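Local coordinates for protein putative hydrolase (Shewanella frigidimarina, PDB 3LHO) that is probably an iron-dependent dioxygenase of the 2-oxoadipate dioxygenase/decarboxylase family, crystallised with nickel in its metal site, at residues A[37-47]-A[161-172]; A[134-143]-A[221-229]. All coordinates share one frame; numbering follows the deposited sequence.

Interaction 1: residues A[37-47]-A[161-172]. With NI (nickel (II) ion), chain B; PEG (di(hydroxyethyl)ether), chain K.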
loop_
_atom_site.group_PDB
_atom_site.type_symbol
_atom_site.label_atom_id
_atom_site.label_comp_id
_atom_site.label_asym_id
_atom_site.label_seq_id
_atom_site.Cartn_x
_atom_site.Cartn_y
_atom_site.Cartn_z
ATOM N N ILE A 37 -4.773 -16.698 0.377
ATOM C CA ILE A 37 -5.744 -15.927 1.139
ATOM C C ILE A 37 -6.255 -14.891 0.157
ATOM O O ILE A 37 -5.450 -14.321 -0.578
ATOM C CB ILE A 37 -5.002 -15.206 2.285
ATOM C CG1 ILE A 37 -4.614 -16.210 3.376
ATOM C CG2 ILE A 37 -5.826 -14.108 2.886
ATOM C CD1 ILE A 37 -5.786 -16.949 3.901
ATOM N N ILE A 38 -7.559 -14.614 0.138
ATOM C CA ILE A 38 -8.069 -13.557 -0.708
ATOM C C ILE A 38 -7.763 -12.172 -0.076
ATOM O O ILE A 38 -8.114 -11.893 1.100
ATOM C CB ILE A 38 -9.611 -13.699 -0.960
ATOM C CG1 ILE A 38 -9.903 -15.049 -1.654
ATOM C CG2 ILE A 38 -10.144 -12.479 -1.749
ATOM C CD1 ILE A 38 -9.195 -15.227 -2.940
ATOM N N ASN A 39 -7.159 -11.296 -0.874
ATOM C CA ASN A 39 -6.890 -9.926 -0.432
ATOM C C ASN A 39 -8.009 -8.934 -0.801
ATOM O O ASN A 39 -8.573 -8.994 -1.894
ATOM C CB ASN A 39 -5.554 -9.474 -1.017
ATOM C CG ASN A 39 -4.384 -10.295 -0.504
ATOM O OD1 ASN A 39 -3.611 -10.895 -1.293
ATOM N ND2 ASN A 39 -4.256 -10.363 0.804
ATOM N N ASP A 40 -8.354 -8.050 0.118
ATOM C CA ASP A 40 -9.280 -6.949 -0.170
ATOM C C ASP A 40 -8.651 -5.929 -1.129
ATOM O O ASP A 40 -9.296 -5.457 -2.081
ATOM C CB ASP A 40 -9.636 -6.196 1.133
ATOM C CG ASP A 40 -10.623 -5.069 0.892
ATOM O OD1 ASP A 40 -11.769 -5.381 0.544
ATOM O OD2 ASP A 40 -10.264 -3.865 0.950
ATOM N N HIS A 41 -7.391 -5.588 -0.848
ATOM C CA HIS A 41 -6.662 -4.597 -1.636
ATOM C C HIS A 41 -5.184 -4.632 -1.411
ATOM O O HIS A 41 -4.708 -5.286 -0.451
ATOM C CB HIS A 41 -7.221 -3.150 -1.422
ATOM C CG HIS A 41 -6.989 -2.546 -0.063
ATOM N ND1 HIS A 41 -7.897 -2.675 0.975
ATOM C CD2 HIS A 41 -6.011 -1.708 0.392
ATOM C CE1 HIS A 41 -7.467 -1.987 2.017
ATOM N NE2 HIS A 41 -6.339 -1.378 1.682
ATOM N N ILE A 42 -4.471 -3.994 -2.354
ATOM C CA ILE A 42 -3.110 -3.495 -2.189
ATOM C C ILE A 42 -3.122 -1.958 -2.310
ATOM O O ILE A 42 -4.100 -1.333 -2.806
ATOM C CB ILE A 42 -2.070 -4.172 -3.180
ATOM C CG1 ILE A 42 -2.411 -3.847 -4.639
ATOM C CG2 ILE A 42 -2.028 -5.694 -2.978
ATOM C CD1 ILE A 42 -1.366 -3.226 -5.418
ATOM N N ALA A 43 -2.082 -1.339 -1.758
ATOM C CA ALA A 43 -1.941 0.124 -1.796
ATOM C C ALA A 43 -0.571 0.465 -2.337
ATOM O O ALA A 43 0.440 -0.093 -1.844
ATOM C CB ALA A 43 -2.103 0.724 -0.386
ATOM N N LEU A 44 -0.526 1.369 -3.313
ATOM C CA LEU A 44 0.717 1.890 -3.882
ATOM C C LEU A 44 0.748 3.405 -3.769
ATOM O O LEU A 44 -0.312 4.032 -3.664
ATOM C CB LEU A 44 0.840 1.461 -5.354
ATOM C CG LEU A 44 0.729 -0.007 -5.701
ATOM C CD1 LEU A 44 0.687 -0.154 -7.258
ATOM C CD2 LEU A 44 1.915 -0.838 -5.143
ATOM N N ARG A 45 1.949 3.986 -3.796
ATOM C CA ARG A 45 2.132 5.425 -3.562
ATOM C C ARG A 45 3.038 6.008 -4.625
ATOM O O ARG A 45 3.907 5.331 -5.109
ATOM C CB ARG A 45 2.855 5.615 -2.249
ATOM C CG ARG A 45 2.040 5.157 -1.045
ATOM C CD ARG A 45 2.806 5.409 0.205
ATOM N NE ARG A 45 1.931 5.322 1.365
ATOM C CZ ARG A 45 2.263 5.626 2.615
ATOM N NH1 ARG A 45 3.482 6.035 2.913
ATOM N NH2 ARG A 45 1.349 5.522 3.580
ATOM N N THR A 46 2.891 7.286 -4.932
ATOM C CA THR A 46 3.836 7.952 -5.847
ATOM C C THR A 46 3.670 9.454 -5.679
ATOM O O THR A 46 2.992 9.894 -4.719
ATOM C CB THR A 46 3.637 7.523 -7.310
ATOM O OG1 THR A 46 4.754 7.980 -8.108
ATOM C CG2 THR A 46 2.331 8.052 -7.873
ATOM N N PHE A 47 4.343 10.229 -6.531
ATOM C CA PHE A 47 4.173 11.699 -6.580
ATOM C C PHE A 47 3.488 12.130 -7.857
ATOM O O PHE A 47 3.556 11.427 -8.856
ATOM C CB PHE A 47 5.543 12.377 -6.531
ATOM C CG PHE A 47 6.372 11.997 -5.340
ATOM C CD1 PHE A 47 6.107 12.506 -4.111
ATOM C CD2 PHE A 47 7.439 11.129 -5.473
ATOM C CE1 PHE A 47 6.877 12.172 -3.011
ATOM C CE2 PHE A 47 8.202 10.791 -4.386
ATOM C CZ PHE A 47 7.910 11.307 -3.149
ATOM N N TYR A 161 9.474 2.244 -5.052
ATOM C CA TYR A 161 8.301 1.662 -5.684
ATOM C C TYR A 161 8.164 0.214 -5.280
ATOM O O TYR A 161 8.813 -0.667 -5.841
ATOM C CB TYR A 161 8.330 1.869 -7.217
ATOM C CG TYR A 161 8.084 3.322 -7.506
ATOM C CD1 TYR A 161 6.844 3.865 -7.294
ATOM C CD2 TYR A 161 9.129 4.189 -7.829
ATOM C CE1 TYR A 161 6.611 5.176 -7.490
ATOM C CE2 TYR A 161 8.892 5.568 -7.974
ATOM C CZ TYR A 161 7.649 6.026 -7.830
ATOM O OH TYR A 161 7.424 7.382 -7.954
ATOM N N ARG A 162 7.352 -0.014 -4.265
ATOM C CA ARG A 162 7.116 -1.332 -3.663
ATOM C C ARG A 162 5.737 -1.256 -3.007
ATOM O O ARG A 162 5.227 -0.152 -2.756
ATOM C CB ARG A 162 8.177 -1.708 -2.600
ATOM C CG ARG A 162 9.595 -1.489 -2.985
ATOM C CD ARG A 162 10.568 -1.772 -1.869
ATOM N NE ARG A 162 10.714 -3.202 -1.600
ATOM C CZ ARG A 162 11.648 -3.745 -0.817
ATOM N NH1 ARG A 162 12.573 -3.006 -0.222
ATOM N NH2 ARG A 162 11.643 -5.061 -0.609
ATOM N N ALA A 163 5.076 -2.382 -2.767
ATOM C CA ALA A 163 3.705 -2.290 -2.126
ATOM C C ALA A 163 3.838 -1.644 -0.772
ATOM O O ALA A 163 4.743 -1.973 -0.012
ATOM C CB ALA A 163 3.040 -3.688 -1.989
ATOM N N ASN A 164 2.953 -0.690 -0.460
ATOM C CA ASN A 164 2.908 -0.138 0.876
ATOM C C ASN A 164 2.228 -1.101 1.836
ATOM O O ASN A 164 2.675 -1.253 2.968
ATOM C CB ASN A 164 2.180 1.205 0.906
ATOM C CG ASN A 164 2.045 1.791 2.343
ATOM O OD1 ASN A 164 1.015 1.634 2.980
ATOM N ND2 ASN A 164 3.099 2.445 2.846
ATOM N N HIS A 165 1.155 -1.748 1.378
ATOM C CA HIS A 165 0.556 -2.872 2.146
ATOM C C HIS A 165 -0.337 -3.748 1.294
ATOM O O HIS A 165 -0.826 -3.320 0.240
ATOM C CB HIS A 165 -0.200 -2.384 3.406
ATOM C CG HIS A 165 -1.341 -1.453 3.140
ATOM N ND1 HIS A 165 -1.199 -0.083 3.092
ATOM C CD2 HIS A 165 -2.671 -1.694 3.026
ATOM C CE1 HIS A 165 -2.374 0.478 2.893
ATOM N NE2 HIS A 165 -3.294 -0.481 2.834
ATOM N N PHE A 166 -0.479 -4.999 1.738
ATOM C CA PHE A 166 -1.592 -5.870 1.368
ATOM C C PHE A 166 -2.610 -5.880 2.490
ATOM O O PHE A 166 -2.230 -5.769 3.662
ATOM C CB PHE A 166 -1.103 -7.273 1.188
ATOM C CG PHE A 166 -0.444 -7.487 -0.110
ATOM C CD1 PHE A 166 0.779 -6.891 -0.378
ATOM C CD2 PHE A 166 -1.034 -8.311 -1.073
ATOM C CE1 PHE A 166 1.413 -7.110 -1.603
ATOM C CE2 PHE A 166 -0.367 -8.559 -2.284
ATOM C CZ PHE A 166 0.807 -7.909 -2.557
ATOM N N THR A 167 -3.880 -6.046 2.119
ATOM C CA THR A 167 -4.976 -6.136 3.057
ATOM C C THR A 167 -5.822 -7.386 2.843
ATOM O O THR A 167 -6.383 -7.575 1.755
ATOM C CB THR A 167 -5.886 -4.912 2.951
ATOM O OG1 THR A 167 -5.111 -3.727 3.182
ATOM C CG2 THR A 167 -7.026 -5.031 4.005
ATOM N N VAL A 168 -5.890 -8.231 3.875
ATOM C CA VAL A 168 -6.702 -9.431 3.887
ATOM C C VAL A 168 -8.176 -9.134 3.909
ATOM O O VAL A 168 -8.617 -8.236 4.631
ATOM C CB VAL A 168 -6.318 -10.332 5.083
ATOM C CG1 VAL A 168 -7.218 -11.560 5.156
ATOM C CG2 VAL A 168 -4.817 -10.743 4.938
ATOM N N SER A 169 -8.944 -9.864 3.094
ATOM C CA SER A 169 -10.364 -9.734 3.093
ATOM C C SER A 169 -10.907 -10.648 4.182
ATOM O O SER A 169 -10.881 -11.893 4.034
ATOM C CB SER A 169 -10.963 -10.172 1.748
ATOM O OG SER A 169 -12.376 -10.216 1.847
ATOM N N ILE A 170 -11.419 -10.020 5.242
ATOM C CA ILE A 170 -12.048 -10.748 6.343
ATOM C C ILE A 170 -13.332 -11.412 5.816
ATOM O O ILE A 170 -13.604 -12.564 6.145
ATOM C CB ILE A 170 -12.346 -9.827 7.561
ATOM C CG1 ILE A 170 -11.021 -9.341 8.189
ATOM C CG2 ILE A 170 -13.188 -10.567 8.611
ATOM C CD1 ILE A 170 -11.204 -8.228 9.215
ATOM N N ASN A 171 -14.084 -10.688 4.986
ATOM C CA ASN A 171 -15.275 -11.231 4.319
ATOM C C ASN A 171 -15.013 -12.636 3.793
ATOM O O ASN A 171 -15.801 -13.542 4.008
ATOM C CB ASN A 171 -15.749 -10.355 3.160
ATOM C CG ASN A 171 -16.094 -8.912 3.591
ATOM O OD1 ASN A 171 -15.250 -8.179 4.151
ATOM N ND2 ASN A 171 -17.314 -8.494 3.295
ATOM N N ASP A 172 -13.879 -12.811 3.119
ATOM C CA ASP A 172 -13.556 -14.067 2.443
ATOM C C ASP A 172 -12.883 -15.142 3.291
ATOM O O ASP A 172 -12.758 -16.279 2.827
ATOM C CB ASP A 172 -12.702 -13.786 1.238
ATOM C CG ASP A 172 -13.486 -13.078 0.096
ATOM O OD1 ASP A 172 -14.072 -13.776 -0.757
ATOM O OD2 ASP A 172 -13.444 -11.834 0.007
HETATM NI NI NI B . -5.367 -0.069 3.057
HETATM C C1 PEG K . -4.539 7.978 2.784
HETATM O O1 PEG K . -5.883 7.582 3.027
HETATM C C2 PEG K . -3.708 6.710 2.772
HETATM O O2 PEG K . -2.315 7.022 2.713
HETATM C C3 PEG K . -1.629 6.225 1.746
HETATM C C4 PEG K . -1.832 4.725 2.000
HETATM O O4 PEG K . -0.830 4.013 1.282
HETATM O O HOH W 1 -9.392 -13.666 2.819
HETATM O O HOH W 2 -13.221 -7.209 1.958
HETATM O O HOH W 3 4.101 2.072 -4.018
HETATM O O HOH W 4 -5.023 1.688 4.680
HETATM O O HOH W 5 -7.147 0.843 3.440
HETATM O O HOH W 6 -5.525 1.815 1.757
#
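T167 covers one face of the H41 imidazole, its CB 3.6 Å from the ring centroid, and A43 CB one face of the H165 ring. The two histidine rings meet rim to rim, steeply inclined, because H41 NE2 and H165 NE2 each bind the same nickel ion at 2.1 Å. With chi1 of 69° and 60°, both rings stand on the same face of the sheet. Each is held in its own plane: H41 ND1 donates to the anti lone pair of D40 OD2 (2.6 Å), and H165 ND1 to a lone pair of N164 OD1 (2.8 Å). The N164 amide stacks on the R45 guanidinium, planes 14° apart, ND2 over its centre, and R45 NE donates to O4 of a bound di(hydroxyethyl)ether. T167 OG1 is hydrogen-bonded to E235 OE1, the third protein ligand; three waters complete the sphere. On the opposite face of the sheet, I42 CG2 lies over the F166 ring, 3.4 Å from its centroid. Y161 OH donates to T46 OG1 (2.7 Å), which is also hydrogen-bonded to V52 O. The antiparallel pair, with a classic bulge where D40 and H41 face T167, carries a two-histidine, one-carboxylate metal site, as in extradiol dioxygenases of the glyoxalase (VOC) superfamily.

Interaction 2: residues A[134-143]-A[221-229]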
loop_
_atom_site.group_PDB
_atom_site.type_symbol
_atom_site.label_atom_id
_atom_site.label_comp_id
_atom_site.label_asym_id
_atom_site.label_seq_id
_atom_site.Cartn_x
_atom_site.Cartn_y
_atom_site.Cartn_z
ATOM N N ARG A 134 13.980 1.555 -4.935
ATOM C CA ARG A 134 14.553 2.865 -5.035
ATOM C C ARG A 134 15.344 3.011 -6.300
ATOM O O ARG A 134 16.183 2.190 -6.576
ATOM C CB ARG A 134 15.509 3.132 -3.855
ATOM C CG ARG A 134 14.935 4.112 -2.870
ATOM C CD ARG A 134 15.990 4.718 -1.985
ATOM N NE ARG A 134 16.866 3.720 -1.361
ATOM C CZ ARG A 134 18.191 3.737 -1.418
ATOM N NH1 ARG A 134 18.840 4.702 -2.077
ATOM N NH2 ARG A 134 18.878 2.768 -0.814
ATOM N N HIS A 135 15.153 4.110 -6.998
ATOM C CA HIS A 135 15.912 4.389 -8.216
ATOM C C HIS A 135 16.926 5.542 -8.024
ATOM O O HIS A 135 17.593 5.948 -8.986
ATOM C CB HIS A 135 14.959 4.759 -9.341
ATOM C CG HIS A 135 14.055 3.644 -9.782
ATOM N ND1 HIS A 135 14.174 3.026 -11.013
ATOM C CD2 HIS A 135 12.984 3.072 -9.175
ATOM C CE1 HIS A 135 13.224 2.108 -11.135
ATOM N NE2 HIS A 135 12.493 2.112 -10.031
ATOM N N TRP A 136 17.023 6.065 -6.797
ATOM C CA TRP A 136 17.750 7.298 -6.509
ATOM C C TRP A 136 18.647 7.104 -5.295
ATOM O O TRP A 136 18.356 6.293 -4.436
ATOM C CB TRP A 136 16.769 8.471 -6.252
ATOM C CG TRP A 136 15.673 8.070 -5.361
ATOM C CD1 TRP A 136 15.706 8.033 -3.992
ATOM C CD2 TRP A 136 14.381 7.600 -5.749
ATOM N NE1 TRP A 136 14.518 7.559 -3.503
ATOM C CE2 TRP A 136 13.681 7.282 -4.555
ATOM C CE3 TRP A 136 13.741 7.405 -6.988
ATOM C CZ2 TRP A 136 12.379 6.802 -4.560
ATOM C CZ3 TRP A 136 12.463 6.913 -6.999
ATOM C CH2 TRP A 136 11.778 6.627 -5.779
ATOM N N ASP A 137 19.778 7.797 -5.306
ATOM C CA ASP A 137 20.569 8.071 -4.097
ATOM C C ASP A 137 19.835 9.099 -3.249
ATOM O O ASP A 137 19.264 10.062 -3.766
ATOM C CB ASP A 137 21.915 8.661 -4.456
ATOM C CG ASP A 137 22.786 7.668 -5.158
ATOM O OD1 ASP A 137 22.725 6.489 -4.764
ATOM O OD2 ASP A 137 23.478 8.053 -6.113
ATOM N N VAL A 138 19.858 8.895 -1.947
ATOM C CA VAL A 138 19.256 9.863 -1.045
ATOM C C VAL A 138 20.044 9.862 0.262
ATOM O O VAL A 138 20.502 8.801 0.725
ATOM C CB VAL A 138 17.753 9.566 -0.859
ATOM C CG1 VAL A 138 17.499 8.118 -0.471
ATOM C CG2 VAL A 138 17.113 10.554 0.127
ATOM N N ASP A 139 20.216 11.050 0.833
ATOM C CA ASP A 139 20.962 11.189 2.104
ATOM C C ASP A 139 20.015 11.420 3.293
ATOM O O ASP A 139 18.811 11.653 3.119
ATOM C CB ASP A 139 22.056 12.281 2.043
ATOM C CG ASP A 139 21.512 13.697 1.834
ATOM O OD1 ASP A 139 20.296 13.960 1.929
ATOM O OD2 ASP A 139 22.353 14.555 1.523
ATOM N N LYS A 140 20.576 11.373 4.493
ATOM C CA LYS A 140 19.769 11.413 5.710
ATOM C C LYS A 140 19.082 12.749 5.868
ATOM O O LYS A 140 17.926 12.787 6.282
ATOM C CB LYS A 140 20.627 11.093 6.949
ATOM C CG LYS A 140 21.168 9.651 6.948
ATOM C CD LYS A 140 21.856 9.269 8.262
ATOM C CE LYS A 140 23.208 9.840 8.387
ATOM N NZ LYS A 140 23.766 9.551 9.765
ATOM N N ALA A 141 19.773 13.841 5.522
ATOM C CA ALA A 141 19.217 15.190 5.697
ATOM C C ALA A 141 18.024 15.385 4.783
ATOM O O ALA A 141 17.042 16.066 5.163
ATOM C CB ALA A 141 20.295 16.282 5.411
ATOM N N THR A 142 18.101 14.804 3.590
ATOM C CA THR A 142 16.966 14.852 2.628
ATOM C C THR A 142 15.767 14.089 3.161
ATOM O O THR A 142 14.642 14.603 3.170
ATOM C CB THR A 142 17.387 14.356 1.237
ATOM O OG1 THR A 142 18.393 15.231 0.715
ATOM C CG2 THR A 142 16.190 14.357 0.266
ATOM N N TYR A 143 16.008 12.862 3.627
ATOM C CA TYR A 143 14.991 12.087 4.295
ATOM C C TYR A 143 14.330 12.855 5.423
ATOM O O TYR A 143 13.107 12.888 5.489
ATOM C CB TYR A 143 15.561 10.779 4.817
ATOM C CG TYR A 143 14.575 9.955 5.572
ATOM C CD1 TYR A 143 13.570 9.271 4.914
ATOM C CD2 TYR A 143 14.660 9.810 6.954
ATOM C CE1 TYR A 143 12.647 8.465 5.620
ATOM C CE2 TYR A 143 13.722 9.020 7.671
ATOM C CZ TYR A 143 12.725 8.341 6.987
ATOM O OH TYR A 143 11.792 7.570 7.672
ATOM N N ASN A 221 19.689 2.064 3.130
ATOM C CA ASN A 221 21.069 2.439 2.866
ATOM C C ASN A 221 21.144 3.818 2.236
ATOM O O ASN A 221 21.191 3.985 1.031
ATOM C CB ASN A 221 21.769 1.371 2.032
ATOM C CG ASN A 221 21.690 -0.006 2.670
ATOM O OD1 ASN A 221 21.046 -0.902 2.144
ATOM N ND2 ASN A 221 22.273 -0.153 3.849
ATOM N N PHE A 222 21.106 4.820 3.089
ATOM C CA PHE A 222 21.275 6.194 2.674
ATOM C C PHE A 222 22.717 6.372 2.213
ATOM O O PHE A 222 23.616 5.558 2.533
ATOM C CB PHE A 222 20.909 7.173 3.804
ATOM C CG PHE A 222 19.434 7.184 4.151
ATOM C CD1 PHE A 222 18.512 7.766 3.303
ATOM C CD2 PHE A 222 18.969 6.613 5.324
ATOM C CE1 PHE A 222 17.162 7.748 3.592
ATOM C CE2 PHE A 222 17.635 6.609 5.630
ATOM C CZ PHE A 222 16.709 7.173 4.746
ATOM N N THR A 223 22.949 7.430 1.446
ATOM C CA THR A 223 24.294 7.734 0.988
ATOM C C THR A 223 25.258 7.929 2.151
ATOM O O THR A 223 26.389 7.510 2.066
ATOM C CB THR A 223 24.320 8.951 0.002
ATOM O OG1 THR A 223 23.771 10.114 0.624
ATOM C CG2 THR A 223 23.480 8.625 -1.218
ATOM N N ASP A 224 24.801 8.501 3.262
ATOM C CA ASP A 224 25.688 8.744 4.383
ATOM C C ASP A 224 25.323 7.981 5.649
ATOM O O ASP A 224 25.676 8.412 6.727
ATOM C CB ASP A 224 25.764 10.265 4.674
ATOM C CG ASP A 224 24.403 10.920 4.825
ATOM O OD1 ASP A 224 23.361 10.248 4.698
ATOM O OD2 ASP A 224 24.366 12.164 4.973
ATOM N N GLY A 225 24.631 6.848 5.536
ATOM C CA GLY A 225 24.247 6.074 6.718
ATOM C C GLY A 225 23.296 4.929 6.428
ATOM O O GLY A 225 22.624 4.903 5.393
ATOM N N ASP A 226 23.294 3.970 7.342
ATOM C CA ASP A 226 22.414 2.819 7.330
ATOM C C ASP A 226 21.440 2.977 8.490
ATOM O O ASP A 226 21.798 2.855 9.649
ATOM C CB ASP A 226 23.228 1.550 7.476
ATOM C CG ASP A 226 24.304 1.452 6.426
ATOM O OD1 ASP A 226 23.941 1.433 5.244
ATOM O OD2 ASP A 226 25.481 1.448 6.798
ATOM N N VAL A 227 20.207 3.286 8.153
ATOM C CA VAL A 227 19.209 3.647 9.135
ATOM C C VAL A 227 18.064 2.644 9.178
ATOM O O VAL A 227 17.473 2.276 8.142
ATOM C CB VAL A 227 18.665 5.039 8.842
ATOM C CG1 VAL A 227 17.637 5.400 9.888
ATOM C CG2 VAL A 227 19.811 6.085 8.800
ATOM N N GLU A 228 17.719 2.213 10.388
ATOM C CA GLU A 228 16.543 1.386 10.582
ATOM C C GLU A 228 15.247 2.198 10.668
ATOM O O GLU A 228 15.111 3.099 11.483
ATOM C CB GLU A 228 16.765 0.539 11.833
ATOM C CG GLU A 228 15.920 -0.652 11.937
ATOM C CD GLU A 228 16.400 -1.553 13.067
ATOM O OE1 GLU A 228 17.456 -2.200 12.930
ATOM O OE2 GLU A 228 15.750 -1.560 14.107
ATOM N N ILE A 229 14.289 1.903 9.799
ATOM C CA ILE A 229 13.017 2.602 9.813
ATOM C C ILE A 229 11.857 1.599 9.722
ATOM O O ILE A 229 12.028 0.458 9.282
ATOM C CB ILE A 229 12.916 3.669 8.635
ATOM C CG1 ILE A 229 12.756 2.985 7.274
ATOM C CG2 ILE A 229 14.146 4.666 8.679
ATOM C CD1 ILE A 229 12.255 3.902 6.148
HETATM O O HOH W 7 18.151 0.745 0.988
HETATM O O HOH W 8 21.214 6.010 -1.206
HETATM O O HOH W 9 22.655 13.978 5.458
#
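T223 N donates to V138 O (2.9 Å, nearly straight at 167°), approaching tilted from the carbonyl plane. A second bond comes from the first residue of helix 140-149: K140 N gives its hydrogen to the syn lone pair of D224 OD1 at 3.0 Å. No preceding helical carbonyl is available to this N-H, and the aspartate supplies the acceptor. Water 9 bridges D224 OD2 and A141 N. The helix also has its own N-cap: D139 OD1 accepts from T142 N and T142 OG1, which reach it from opposite faces of the carboxylate plane. Farther out, water 7 links R134 NH2 to N221 N; water 8, weakly held by R134 NH1, donates to N221 O. The packing centres on F222, whose CZ stands 3.6 Å from Y143 CG over one face of the tyrosine ring, the planes oblique. With CG anti to the backbone N (chi1 177°), the Y143 ring lies against F222, its OH 3.9 Å from I229 CG2. V138 CG1 lies alongside F222. K140 CD lies 3.8 Å from V227 CG2, and the bend at chi3 (-77°) carries CE on to D224 O. Such is a capped helix N-terminus docked on the type I turn F222-G225 of a two-stranded beta hairpin.

Overall arrangement
Interaction 1 has its centre about 5 Å from the centre of the chain, within the mixed sheet, and holds two of the three protein ligands of the nickel; the centre of interaction 2 lies about 21 Å from that of the chain, where a peripheral hairpin meets a helix. The two illustrate how a fold can place its chemistry centrally and its outer connections far away. Their centres are about 26 Å apart, yet they touch: Y161 CE2 of interaction 1 packs 3.8 Å from W136 CH2 of interaction 2. Along the sequence their segments alternate, 37-47, 134-143, 161-172, 221-229. Helix 151-159 bridges them, touching R45 and N164 of interaction 1 and Y143 and I229 of interaction 2.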